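Local coordinates for extracellular solute-binding protein, family 1 (Bifidobacterium longum subsp. infantis ATCC 15697, PDB 3OMB) that probably binds an extracellular solute, perhaps a carbohydrate as in related alginate-binding proteins, for delivery to a membrane transporter, and carries a magnesium ion, at residues I391-T394 against E398-V401; F387-T392 against N403-Q408; T477-N482 against K524-W529. One frame throughout, in Å; residues are numbered along the deposited sequence.

Interaction 1: I391-T394 against E398-V401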
ATOM      1  N   ILE A 391       3.897  24.392  -3.323  1.00 30.69           N
ATOM      2  CA  ILE A 391       5.239  23.911  -3.631  1.00 30.48           C
ATOM      3  C   ILE A 391       5.941  24.909  -4.565  1.00 30.61           C
ATOM      4  O   ILE A 391       5.325  25.460  -5.468  1.00 30.47           O
ATOM      5  CB  ILE A 391       5.206  22.442  -4.204  1.00 29.88           C
ATOM      6  CG1 ILE A 391       6.611  21.853  -4.342  1.00 30.44           C
ATOM      7  CG2 ILE A 391       4.476  22.363  -5.545  1.00 29.57           C
ATOM      8  CD1 ILE A 391       6.643  20.425  -4.929  1.00 26.96           C
ATOM      9  N   THR A 392       7.228  25.154  -4.340  1.00 30.77           N
ATOM     10  CA  THR A 392       7.970  26.056  -5.213  1.00 31.15           C
ATOM     11  C   THR A 392       9.169  25.324  -5.823  1.00 30.53           C
ATOM     12  O   THR A 392       9.864  24.563  -5.142  1.00 30.44           O
ATOM     13  CB  THR A 392       8.439  27.347  -4.482  1.00 31.50           C
ATOM     14  OG1 THR A 392       9.421  27.007  -3.515  1.00 33.88           O
ATOM     15  CG2 THR A 392       7.291  28.044  -3.757  1.00 32.55           C
ATOM     16  N   LYS A 393       9.394  25.550  -7.112  1.00 30.23           N
ATOM     17  CA  LYS A 393      10.550  24.990  -7.820  1.00 30.08           C
ATOM     18  C   LYS A 393      11.735  25.903  -7.524  1.00 30.09           C
ATOM     19  O   LYS A 393      11.734  27.055  -7.927  1.00 29.40           O
ATOM     20  CB  LYS A 393      10.242  24.950  -9.320  1.00 30.49           C
ATOM     21  CG  LYS A 393      11.205  24.167 -10.214  1.00 31.72           C
ATOM     22  CD  LYS A 393      10.805  24.389 -11.686  1.00 33.75           C
ATOM     23  CE  LYS A 393      11.550  23.477 -12.654  1.00 35.20           C
ATOM     24  NZ  LYS A 393      12.989  23.370 -12.330  1.00 37.49           N
ATOM     25  N   THR A 394      12.722  25.412  -6.781  1.00 30.32           N
ATOM     26  CA  THR A 394      13.895  26.234  -6.448  1.00 31.49           C
ATOM     27  C   THR A 394      15.079  25.994  -7.383  1.00 32.00           C
ATOM     28  O   THR A 394      16.054  26.745  -7.346  1.00 32.60           O
ATOM     29  CB  THR A 394      14.371  26.030  -4.982  1.00 31.71           C
ATOM     30  OG1 THR A 394      14.710  24.656  -4.784  1.00 30.59           O
ATOM     31  CG2 THR A 394      13.278  26.449  -3.972  1.00 31.44           C
ATOM     32  N   GLU A 398      14.715  20.627  -8.146  1.00 26.55           N
ATOM     33  CA  GLU A 398      14.583  20.878  -6.714  1.00 26.98           C
ATOM     34  C   GLU A 398      13.351  21.669  -6.362  1.00 26.72           C
ATOM     35  O   GLU A 398      13.024  22.676  -7.015  1.00 26.34           O
ATOM     36  CB  GLU A 398      15.819  21.577  -6.143  1.00 27.49           C
ATOM     37  CG  GLU A 398      17.050  20.689  -6.062  1.00 30.25           C
ATOM     38  CD  GLU A 398      17.758  20.539  -7.412  1.00 34.70           C
ATOM     39  OE1 GLU A 398      17.697  21.473  -8.259  1.00 35.16           O
ATOM     40  OE2 GLU A 398      18.359  19.466  -7.635  1.00 37.92           O
ATOM     41  N   TYR A 399      12.686  21.210  -5.305  1.00 26.13           N
ATOM     42  CA  TYR A 399      11.391  21.726  -4.921  1.00 26.31           C
ATOM     43  C   TYR A 399      11.301  21.837  -3.404  1.00 27.05           C
ATOM     44  O   TYR A 399      11.866  21.017  -2.675  1.00 27.39           O
ATOM     45  CB  TYR A 399      10.272  20.822  -5.470  1.00 24.92           C
ATOM     46  CG  TYR A 399      10.476  20.434  -6.924  1.00 23.97           C
ATOM     47  CD1 TYR A 399       9.909  21.188  -7.962  1.00 22.81           C
ATOM     48  CD2 TYR A 399      11.258  19.323  -7.264  1.00 20.76           C
ATOM     49  CE1 TYR A 399      10.116  20.826  -9.299  1.00 22.78           C
ATOM     50  CE2 TYR A 399      11.466  18.965  -8.576  1.00 22.45           C
ATOM     51  CZ  TYR A 399      10.894  19.707  -9.593  1.00 23.03           C
ATOM     52  OH  TYR A 399      11.117  19.324 -10.899  1.00 23.35           O
ATOM     53  N   THR A 400      10.589  22.854  -2.941  1.00 27.88           N
ATOM     54  CA  THR A 400      10.330  23.010  -1.509  1.00 29.05           C
ATOM     55  C   THR A 400       8.833  23.080  -1.297  1.00 29.44           C
ATOM     56  O   THR A 400       8.147  23.866  -1.951  1.00 29.37           O
ATOM     57  CB  THR A 400      11.019  24.269  -0.915  1.00 29.32           C
ATOM     58  OG1 THR A 400      12.438  24.151  -1.072  1.00 29.87           O
ATOM     59  CG2 THR A 400      10.694  24.432   0.592  1.00 29.67           C
ATOM     60  N   VAL A 401       8.340  22.234  -0.397  1.00 30.16           N
ATOM     61  CA  VAL A 401       6.936  22.239  -0.009  1.00 31.35           C
ATOM     62  C   VAL A 401       6.730  23.185   1.172  1.00 33.47           C
ATOM     63  O   VAL A 401       7.517  23.200   2.115  1.00 33.22           O
ATOM     64  CB  VAL A 401       6.446  20.825   0.363  1.00 30.70           C
ATOM     65  CG1 VAL A 401       4.980  20.842   0.788  1.00 30.40           C
ATOM     66  CG2 VAL A 401       6.641  19.867  -0.800  1.00 29.90           C
TER
HETATM   67  O   HOH W   1       7.106  26.709  -0.931  1.00 39.95           O
HETATM   68  O   HOH W   2      14.196  23.133  -2.660  1.00 27.27           O

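Interaction 2: F387-T392 against N403-Q408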
ATOM      1  N   PHE A 387       2.976  24.643  -9.031  1.00 26.16           N
ATOM      2  CA  PHE A 387       4.070  25.522  -8.611  1.00 27.16           C
ATOM      3  C   PHE A 387       3.521  26.885  -8.204  1.00 28.53           C
ATOM      4  O   PHE A 387       2.632  27.405  -8.859  1.00 28.11           O
ATOM      5  CB  PHE A 387       5.102  25.720  -9.724  1.00 27.03           C
ATOM      6  CG  PHE A 387       5.786  24.463 -10.144  1.00 26.85           C
ATOM      7  CD1 PHE A 387       6.125  23.497  -9.211  1.00 26.06           C
ATOM      8  CD2 PHE A 387       6.094  24.243 -11.477  1.00 27.18           C
ATOM      9  CE1 PHE A 387       6.756  22.325  -9.599  1.00 26.30           C
ATOM     10  CE2 PHE A 387       6.723  23.082 -11.869  1.00 26.17           C
ATOM     11  CZ  PHE A 387       7.053  22.117 -10.927  1.00 27.12           C
ATOM     12  N   GLY A 388       4.046  27.433  -7.113  1.00 29.53           N
ATOM     13  CA  GLY A 388       3.573  28.701  -6.579  1.00 32.27           C
ATOM     14  C   GLY A 388       2.439  28.575  -5.575  1.00 33.68           C
ATOM     15  O   GLY A 388       2.157  29.520  -4.850  1.00 34.99           O
ATOM     16  N   LYS A 389       1.781  27.419  -5.543  1.00 34.20           N
ATOM     17  CA  LYS A 389       0.647  27.186  -4.631  1.00 34.57           C
ATOM     18  C   LYS A 389       1.187  26.695  -3.288  1.00 34.29           C
ATOM     19  O   LYS A 389       1.461  27.513  -2.418  1.00 34.94           O
ATOM     20  CB  LYS A 389      -0.348  26.204  -5.261  1.00 34.76           C
ATOM     21  CG  LYS A 389      -1.626  25.953  -4.509  1.00 36.48           C
ATOM     22  CD  LYS A 389      -2.483  27.204  -4.439  1.00 39.37           C
ATOM     23  CE  LYS A 389      -3.936  26.835  -4.324  1.00 40.29           C
ATOM     24  NZ  LYS A 389      -4.790  28.032  -4.558  1.00 40.49           N
ATOM     25  N   ALA A 390       1.391  25.388  -3.124  1.00 33.02           N
ATOM     26  CA  ALA A 390       1.994  24.876  -1.897  1.00 32.38           C
ATOM     27  C   ALA A 390       3.403  24.345  -2.092  1.00 31.60           C
ATOM     28  O   ALA A 390       4.020  23.883  -1.139  1.00 31.26           O
ATOM     29  CB  ALA A 390       1.120  23.813  -1.262  1.00 32.55           C
ATOM     30  N   ILE A 391       3.897  24.392  -3.323  1.00 30.69           N
ATOM     31  CA  ILE A 391       5.239  23.911  -3.631  1.00 30.48           C
ATOM     32  C   ILE A 391       5.941  24.909  -4.565  1.00 30.61           C
ATOM     33  O   ILE A 391       5.325  25.460  -5.468  1.00 30.47           O
ATOM     34  CB  ILE A 391       5.206  22.442  -4.204  1.00 29.88           C
ATOM     35  CG1 ILE A 391       6.611  21.853  -4.342  1.00 30.44           C
ATOM     36  CG2 ILE A 391       4.476  22.363  -5.545  1.00 29.57           C
ATOM     37  CD1 ILE A 391       6.643  20.425  -4.929  1.00 26.96           C
ATOM     38  N   THR A 392       7.228  25.154  -4.340  1.00 30.77           N
ATOM     39  CA  THR A 392       7.970  26.056  -5.213  1.00 31.15           C
ATOM     40  C   THR A 392       9.169  25.324  -5.823  1.00 30.53           C
ATOM     41  O   THR A 392       9.864  24.563  -5.142  1.00 30.44           O
ATOM     42  CB  THR A 392       8.439  27.347  -4.482  1.00 31.50           C
ATOM     43  OG1 THR A 392       9.421  27.007  -3.515  1.00 33.88           O
ATOM     44  CG2 THR A 392       7.291  28.044  -3.757  1.00 32.55           C
ATOM     45  N   ASN A 403       4.499  23.527   4.111  1.00 41.30           N
ATOM     46  CA  ASN A 403       3.669  22.591   4.853  1.00 43.35           C
ATOM     47  C   ASN A 403       2.418  23.105   5.514  1.00 44.53           C
ATOM     48  O   ASN A 403       1.396  22.400   5.537  1.00 44.75           O
ATOM     49  CB  ASN A 403       4.518  21.898   5.885  1.00 44.03           C
ATOM     50  CG  ASN A 403       5.066  20.653   5.359  1.00 45.44           C
ATOM     51  OD1 ASN A 403       4.306  19.724   5.074  1.00 47.95           O
ATOM     52  ND2 ASN A 403       6.387  20.610   5.157  1.00 46.75           N
ATOM     53  N   ASP A 404       2.522  24.313   6.070  1.00 45.65           N
ATOM     54  CA  ASP A 404       1.389  25.044   6.607  1.00 46.67           C
ATOM     55  C   ASP A 404       0.313  25.072   5.542  1.00 46.08           C
ATOM     56  O   ASP A 404      -0.847  24.738   5.802  1.00 46.37           O
ATOM     57  CB  ASP A 404       1.788  26.492   6.905  1.00 47.68           C
ATOM     58  CG  ASP A 404       2.794  26.621   8.036  1.00 49.73           C
ATOM     59  OD1 ASP A 404       3.252  25.587   8.601  1.00 51.78           O
ATOM     60  OD2 ASP A 404       3.131  27.786   8.347  1.00 51.88           O
ATOM     61  N   LYS A 405       0.736  25.453   4.338  1.00 44.76           N
ATOM     62  CA  LYS A 405      -0.156  25.667   3.227  1.00 43.48           C
ATOM     63  C   LYS A 405      -0.792  24.365   2.776  1.00 42.05           C
ATOM     64  O   LYS A 405      -1.998  24.297   2.549  1.00 41.91           O
ATOM     65  CB  LYS A 405       0.598  26.323   2.076  1.00 43.47           C
ATOM     66  CG  LYS A 405      -0.050  27.594   1.563  1.00 45.24           C
ATOM     67  CD  LYS A 405      -1.267  27.327   0.692  1.00 47.25           C
ATOM     68  CE  LYS A 405      -1.916  28.624   0.262  1.00 48.66           C
ATOM     69  NZ  LYS A 405      -2.703  28.435  -0.975  1.00 50.02           N
ATOM     70  N   LEU A 406       0.018  23.324   2.649  1.00 40.67           N
ATOM     71  CA  LEU A 406      -0.504  22.031   2.224  1.00 39.27           C
ATOM     72  C   LEU A 406      -1.520  21.453   3.225  1.00 39.55           C
ATOM     73  O   LEU A 406      -2.538  20.873   2.824  1.00 38.95           O
ATOM     74  CB  LEU A 406       0.646  21.058   1.949  1.00 38.67           C
ATOM     75  CG  LEU A 406       0.395  19.968   0.914  1.00 37.42           C
ATOM     76  CD1 LEU A 406       0.063  20.541  -0.458  1.00 35.98           C
ATOM     77  CD2 LEU A 406       1.578  19.013   0.815  1.00 37.10           C
ATOM     78  N   SER A 407      -1.250  21.619   4.520  1.00 39.88           N
ATOM     79  CA  SER A 407      -2.169  21.167   5.576  1.00 40.61           C
ATOM     80  C   SER A 407      -3.480  21.965   5.563  1.00 40.72           C
ATOM     81  O   SER A 407      -4.564  21.403   5.726  1.00 40.22           O
ATOM     82  CB  SER A 407      -1.521  21.291   6.956  1.00 41.16           C
ATOM     83  OG  SER A 407      -0.574  20.267   7.203  1.00 42.00           O
ATOM     84  N   GLN A 408      -3.370  23.274   5.361  1.00 41.18           N
ATOM     85  CA  GLN A 408      -4.536  24.126   5.279  1.00 41.82           C
ATOM     86  C   GLN A 408      -5.416  23.716   4.093  1.00 41.04           C
ATOM     87  O   GLN A 408      -6.633  23.553   4.243  1.00 40.61           O
ATOM     88  CB  GLN A 408      -4.133  25.585   5.124  1.00 42.61           C
ATOM     89  CG  GLN A 408      -5.291  26.525   5.471  1.00 46.64           C
ATOM     90  CD  GLN A 408      -5.559  27.578   4.408  1.00 50.09           C
ATOM     91  OE1 GLN A 408      -5.665  27.272   3.208  1.00 51.65           O
ATOM     92  NE2 GLN A 408      -5.697  28.832   4.848  1.00 50.89           N
TER

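Interaction 3: T477-N482 against K524-W529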
ATOM      1  N   THR A 477      -9.788 -15.133 -12.351  1.00 26.11           N
ATOM      2  CA  THR A 477     -11.114 -15.698 -12.042  1.00 26.94           C
ATOM      3  C   THR A 477     -11.060 -16.885 -11.072  1.00 26.39           C
ATOM      4  O   THR A 477     -11.831 -16.931 -10.115  1.00 27.15           O
ATOM      5  CB  THR A 477     -11.840 -16.097 -13.368  1.00 27.47           C
ATOM      6  OG1 THR A 477     -12.033 -14.914 -14.161  1.00 29.38           O
ATOM      7  CG2 THR A 477     -13.194 -16.782 -13.130  1.00 29.11           C
ATOM      8  N   LYS A 478     -10.169 -17.837 -11.310  1.00 25.27           N
ATOM      9  CA  LYS A 478      -9.943 -18.913 -10.337  1.00 25.13           C
ATOM     10  C   LYS A 478      -9.521 -18.386  -8.973  1.00 23.65           C
ATOM     11  O   LYS A 478     -10.022 -18.841  -7.945  1.00 23.56           O
ATOM     12  CB  LYS A 478      -8.866 -19.881 -10.823  1.00 24.86           C
ATOM     13  CG  LYS A 478      -9.419 -21.050 -11.579  1.00 28.03           C
ATOM     14  CD  LYS A 478      -8.288 -22.017 -11.873  1.00 31.51           C
ATOM     15  CE  LYS A 478      -7.985 -22.088 -13.353  1.00 33.29           C
ATOM     16  NZ  LYS A 478      -8.439 -23.407 -13.922  1.00 33.39           N
ATOM     17  N   LEU A 479      -8.587 -17.447  -8.973  1.00 22.21           N
ATOM     18  CA  LEU A 479      -8.065 -16.943  -7.725  1.00 21.92           C
ATOM     19  C   LEU A 479      -9.132 -16.200  -6.931  1.00 22.65           C
ATOM     20  O   LEU A 479      -9.216 -16.382  -5.703  1.00 22.54           O
ATOM     21  CB  LEU A 479      -6.828 -16.078  -7.945  1.00 21.09           C
ATOM     22  CG  LEU A 479      -5.554 -16.773  -8.444  1.00 19.71           C
ATOM     23  CD1 LEU A 479      -4.510 -15.715  -8.655  1.00 19.80           C
ATOM     24  CD2 LEU A 479      -5.049 -17.828  -7.465  1.00 15.61           C
ATOM     25  N   ASN A 480      -9.940 -15.389  -7.620  1.00 23.17           N
ATOM     26  CA  ASN A 480     -11.099 -14.703  -6.992  1.00 25.25           C
ATOM     27  C   ASN A 480     -12.171 -15.639  -6.455  1.00 25.16           C
ATOM     28  O   ASN A 480     -12.697 -15.436  -5.357  1.00 25.48           O
ATOM     29  CB  ASN A 480     -11.754 -13.721  -7.970  1.00 26.55           C
ATOM     30  CG  ASN A 480     -10.946 -12.467  -8.141  1.00 29.98           C
ATOM     31  OD1 ASN A 480     -10.236 -12.055  -7.224  1.00 33.12           O
ATOM     32  ND2 ASN A 480     -11.026 -11.856  -9.325  1.00 33.13           N
ATOM     33  N   THR A 481     -12.507 -16.652  -7.241  1.00 25.25           N
ATOM     34  CA  THR A 481     -13.475 -17.657  -6.824  1.00 25.53           C
ATOM     35  C   THR A 481     -12.938 -18.345  -5.556  1.00 25.06           C
ATOM     36  O   THR A 481     -13.664 -18.485  -4.575  1.00 25.36           O
ATOM     37  CB  THR A 481     -13.688 -18.715  -7.943  1.00 26.05           C
ATOM     38  OG1 THR A 481     -14.247 -18.081  -9.111  1.00 28.41           O
ATOM     39  CG2 THR A 481     -14.596 -19.853  -7.469  1.00 25.56           C
ATOM     40  N   ASN A 482     -11.675 -18.763  -5.582  1.00 24.32           N
ATOM     41  CA  ASN A 482     -11.081 -19.466  -4.442  1.00 24.94           C
ATOM     42  C   ASN A 482     -10.979 -18.565  -3.219  1.00 25.36           C
ATOM     43  O   ASN A 482     -11.176 -19.007  -2.076  1.00 25.29           O
ATOM     44  CB  ASN A 482      -9.686 -19.993  -4.778  1.00 24.45           C
ATOM     45  CG  ASN A 482      -9.717 -21.194  -5.699  1.00 24.41           C
ATOM     46  OD1 ASN A 482     -10.776 -21.656  -6.127  1.00 24.51           O
ATOM     47  ND2 ASN A 482      -8.541 -21.698  -6.023  1.00 22.84           N
ATOM     48  N   LYS A 524      -0.550 -23.046  -6.254  1.00 15.77           N
ATOM     49  CA  LYS A 524       0.037 -23.512  -7.506  1.00 16.47           C
ATOM     50  C   LYS A 524      -0.062 -22.456  -8.621  1.00 16.26           C
ATOM     51  O   LYS A 524       0.894 -22.232  -9.376  1.00 17.31           O
ATOM     52  CB  LYS A 524      -0.609 -24.825  -7.951  1.00 16.04           C
ATOM     53  CG  LYS A 524      -0.045 -25.341  -9.299  1.00 17.59           C
ATOM     54  CD  LYS A 524      -0.234 -26.841  -9.433  1.00 16.98           C
ATOM     55  CE  LYS A 524      -1.698 -27.214  -9.510  1.00 13.76           C
ATOM     56  NZ  LYS A 524      -1.824 -28.683  -9.847  1.00 14.99           N
ATOM     57  N   ILE A 525      -1.195 -21.781  -8.687  1.00 15.53           N
ATOM     58  CA  ILE A 525      -1.356 -20.702  -9.650  1.00 16.18           C
ATOM     59  C   ILE A 525      -0.393 -19.530  -9.391  1.00 15.92           C
ATOM     60  O   ILE A 525       0.293 -19.071 -10.311  1.00 16.37           O
ATOM     61  CB  ILE A 525      -2.839 -20.244  -9.741  1.00 16.14           C
ATOM     62  CG1 ILE A 525      -3.664 -21.348 -10.413  1.00 16.38           C
ATOM     63  CG2 ILE A 525      -2.926 -18.921 -10.457  1.00 15.48           C
ATOM     64  CD1 ILE A 525      -5.218 -21.224 -10.221  1.00 17.79           C
ATOM     65  N   TRP A 526      -0.303 -19.075  -8.145  1.00 16.69           N
ATOM     66  CA  TRP A 526       0.709 -18.069  -7.801  1.00 16.38           C
ATOM     67  C   TRP A 526       2.136 -18.523  -8.090  1.00 16.09           C
ATOM     68  O   TRP A 526       2.945 -17.734  -8.598  1.00 16.89           O
ATOM     69  CB  TRP A 526       0.578 -17.641  -6.358  1.00 16.61           C
ATOM     70  CG  TRP A 526      -0.566 -16.728  -6.107  1.00 18.17           C
ATOM     71  CD1 TRP A 526      -1.703 -17.006  -5.395  1.00 18.17           C
ATOM     72  CD2 TRP A 526      -0.690 -15.383  -6.551  1.00 20.06           C
ATOM     73  NE1 TRP A 526      -2.528 -15.914  -5.369  1.00 18.32           N
ATOM     74  CE2 TRP A 526      -1.930 -14.897  -6.070  1.00 20.97           C
ATOM     75  CE3 TRP A 526       0.126 -14.531  -7.311  1.00 22.30           C
ATOM     76  CZ2 TRP A 526      -2.375 -13.599  -6.326  1.00 22.08           C
ATOM     77  CZ3 TRP A 526      -0.304 -13.231  -7.547  1.00 24.33           C
ATOM     78  CH2 TRP A 526      -1.551 -12.780  -7.061  1.00 24.86           C
ATOM     79  N   GLN A 527       2.455 -19.780  -7.792  1.00 15.73           N
ATOM     80  CA  GLN A 527       3.780 -20.323  -8.148  1.00 15.86           C
ATOM     81  C   GLN A 527       4.070 -20.181  -9.640  1.00 16.53           C
ATOM     82  O   GLN A 527       5.199 -19.854 -10.032  1.00 17.20           O
ATOM     83  CB  GLN A 527       3.931 -21.793  -7.745  1.00 15.53           C
ATOM     84  CG  GLN A 527       5.356 -22.415  -8.033  1.00 15.92           C
ATOM     85  CD  GLN A 527       6.418 -22.000  -6.983  1.00 17.97           C
ATOM     86  OE1 GLN A 527       6.277 -22.319  -5.803  1.00 18.00           O
ATOM     87  NE2 GLN A 527       7.481 -21.297  -7.419  1.00 16.07           N
ATOM     88  N   LYS A 528       3.056 -20.429 -10.468  1.00 16.82           N
ATOM     89  CA  LYS A 528       3.245 -20.421 -11.908  1.00 17.43           C
ATOM     90  C   LYS A 528       3.540 -19.002 -12.362  1.00 17.80           C
ATOM     91  O   LYS A 528       4.469 -18.785 -13.126  1.00 18.06           O
ATOM     92  CB  LYS A 528       2.003 -20.956 -12.633  1.00 17.49           C
ATOM     93  CG  LYS A 528       2.074 -20.781 -14.171  1.00 18.62           C
ATOM     94  CD  LYS A 528       0.853 -21.280 -14.892  1.00 19.87           C
ATOM     95  CE  LYS A 528      -0.365 -20.387 -14.665  1.00 19.81           C
ATOM     96  NZ  LYS A 528      -1.545 -20.839 -15.520  1.00 18.80           N
ATOM     97  N   TRP A 529       2.746 -18.037 -11.892  1.00 18.05           N
ATOM     98  CA  TRP A 529       2.984 -16.651 -12.285  1.00 18.47           C
ATOM     99  C   TRP A 529       4.290 -16.082 -11.720  1.00 18.70           C
ATOM    100  O   TRP A 529       5.010 -15.350 -12.425  1.00 18.12           O
ATOM    101  CB  TRP A 529       1.771 -15.769 -11.983  1.00 18.58           C
ATOM    102  CG  TRP A 529       0.677 -16.143 -12.914  1.00 19.61           C
ATOM    103  CD1 TRP A 529      -0.415 -16.934 -12.638  1.00 20.62           C
ATOM    104  CD2 TRP A 529       0.603 -15.827 -14.303  1.00 20.12           C
ATOM    105  NE1 TRP A 529      -1.176 -17.097 -13.769  1.00 19.63           N
ATOM    106  CE2 TRP A 529      -0.573 -16.441 -14.808  1.00 20.36           C
ATOM    107  CE3 TRP A 529       1.399 -15.066 -15.168  1.00 20.21           C
ATOM    108  CZ2 TRP A 529      -0.976 -16.311 -16.144  1.00 21.09           C
ATOM    109  CZ3 TRP A 529       1.010 -14.958 -16.510  1.00 21.55           C
ATOM    110  CH2 TRP A 529      -0.169 -15.573 -16.982  1.00 21.33           C
TER

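Interaction 1: I391-T394 against E398-V401
A two-stranded antiparallel beta hairpin is built here, with Ile391 facing Val401, Thr392 facing Thr400 and Lys393 facing Tyr399. Its hydrogen-bonded pair is Thr392 and Thr400: Thr392 N gives to Thr400 O at 2.9 Å, and Thr400 N returns the bond to Thr392 O, both nearly straight. Two residues on, toward the turn, Thr394 N reaches Glu398 O at 2.8 Å, more bent (140° at the hydrogen) and tilted from the carbonyl plane. Thr400 O also accepts from a water, which is weakly linked to Thr392 OG1.

On the face carrying Ile391, Tyr399 and Val401 the contact is apolar. Ile391 reaches the partner strand because CG1 stands opposite the backbone N (chi1 -172°) and the chain runs on extended: CD1 lies 3.7 Å from Tyr399 CB, while CG1 lies 4.1 Å from Val401 CG2. Lys393 runs beside the tyrosine, its CG 3.6 Å from Tyr399 CE1; its ammonium bonds to Gly395 O in the turn, and the phenol binds Glu376. Val380 and Leu384 of helix 376-384 pack against Ile391. Cut back to an alanine here, the side chain would lose its CG1 and CD1 contacts, and a gap would probably be left between Tyr399, Val401 and that helix.

Beside Thr400, near the turn, a second water bridges Thr394 OG1, at 2.7 Å, and Thr400 OG1, at 2.6 Å. The hairpin is thus two-sided, its buried apolar residues Ile391, Tyr399 and Val401 packed against helix 376-384 and the hydroxyls of Thr394 and Thr400 joined through water at the more exposed margin.

Interaction 2: F387-T392 against N403-Q408
Leu406 swings its CG away from its own backbone N (chi1 -151°), and a chi2 of 60° then carries CD1 toward the chain before strand 391-395, where it meets Ala390 CB at 3.5 Å. The two lysines beside this pair bend at the same torsion: Lys389 starts with CG opposite its backbone N and turns at chi2 (65°), and Lys405 turns at chi2 too, in the other sense. They cross at about a right angle, and the end of Lys405 comes against the aliphatic part of Lys389, with Lys405 NZ 3.7 Å from Lys389 CD.

Ala390 is the buried member of the group. Its CB points at the helix, where the methyl lies against the Leu406 CD1 tip and, more loosely, against Lys405 CB at 4.2 Å. No hydrogen bond spans the contact; its apolar part rests on the methyls of Ala390 and Leu406, and the lysine crossing also involves Lys405 NZ.

In the fold, this is where a beta hairpin runs into the first turns of helix 403-411, which folds back beside the entry to its first strand. The backbone of Ala390 is hydrogen-bonded to that of Asp402, extending the hairpin pairing, and the carboxylate of Asp402 takes Lys405 N at the start of the helix. Leu406 is also packed on Val401, Leu384 and Pro416, so its isobutyl group joins strand, helix and loop.

The ammonium groups are close for like charges: Lys389 NZ and Lys405 NZ stand 4.2 Å apart. Such proximity would tend to lower the proton affinity of one of them, although both residues are partly open to solvent. Just upstream, Gly388 N binds Ile391 O at 2.9 Å, closing the tight bend that presents Lys389 and Ala390 to the helix.

Interaction 3: T477-N482 against K524-W529
Thr477 O is gripped twice by Thr481, by its OG1 at 2.9 Å and by its backbone N at 3.0 Å, the two donors coming from opposite faces of the carbonyl plane. This is the outer side of helix 473-486; the inner side packs on helix 519-534 in a roughly antiparallel helix pair, where the axes of the two short segments approach to 11.2 Å at an angle of 146°.

Leu479 carries most of the contact. CG sits anti to its carbonyl carbon (chi1 -68°), which directs both methyls at the partner helix. Leu479 and Ile525 run past each other in opposite directions, with Leu479 CD2 3.8 Å from Ile525 CG2, while Leu479 CD1 makes an off-centre CH-pi contact with Trp526, 4.1 Å from the centroid of its five-membered ring. The indole is held further by Val255 and Phe248, and Met471 packs on both Leu479 and Trp526.

At the exposed margin, Lys478 lays its methylenes across Ile525 at about a right angle, CD 3.6 Å from Ile525 CD1. Polar links flank the apolar centre: Asp475 binds Lys528 and Trp529, and Asn482 reaches Ser522 and Glu521. Within helix 519-534, Ile525 CG2 lies in plane at the edge of the Trp529 ring.

In the fold
Along the chain the first closure is interaction 1, which brings 391-394 against 398-401 with three residues between them. Interaction 2 starts from the same stretch, shares Ile391 and Thr392, and spans a ten-residue loop that contains the hairpin turn of interaction 1, ending on the helix that directly follows the second strand. The two touch, as where Tyr399 CE1 meets Phe387 CE1 and Val401 CG1 meets Leu406 CD2, so hairpin, helix 403-411 and helix 376-384 form one unit. Interaction 3 comes later, in series, closing a largely helical loop of 41 residues and joining helix 473-486 to the C-terminal helix 519-534. Its centre is about 45 Å from the other two centres, on the opposite side of the chain's centre.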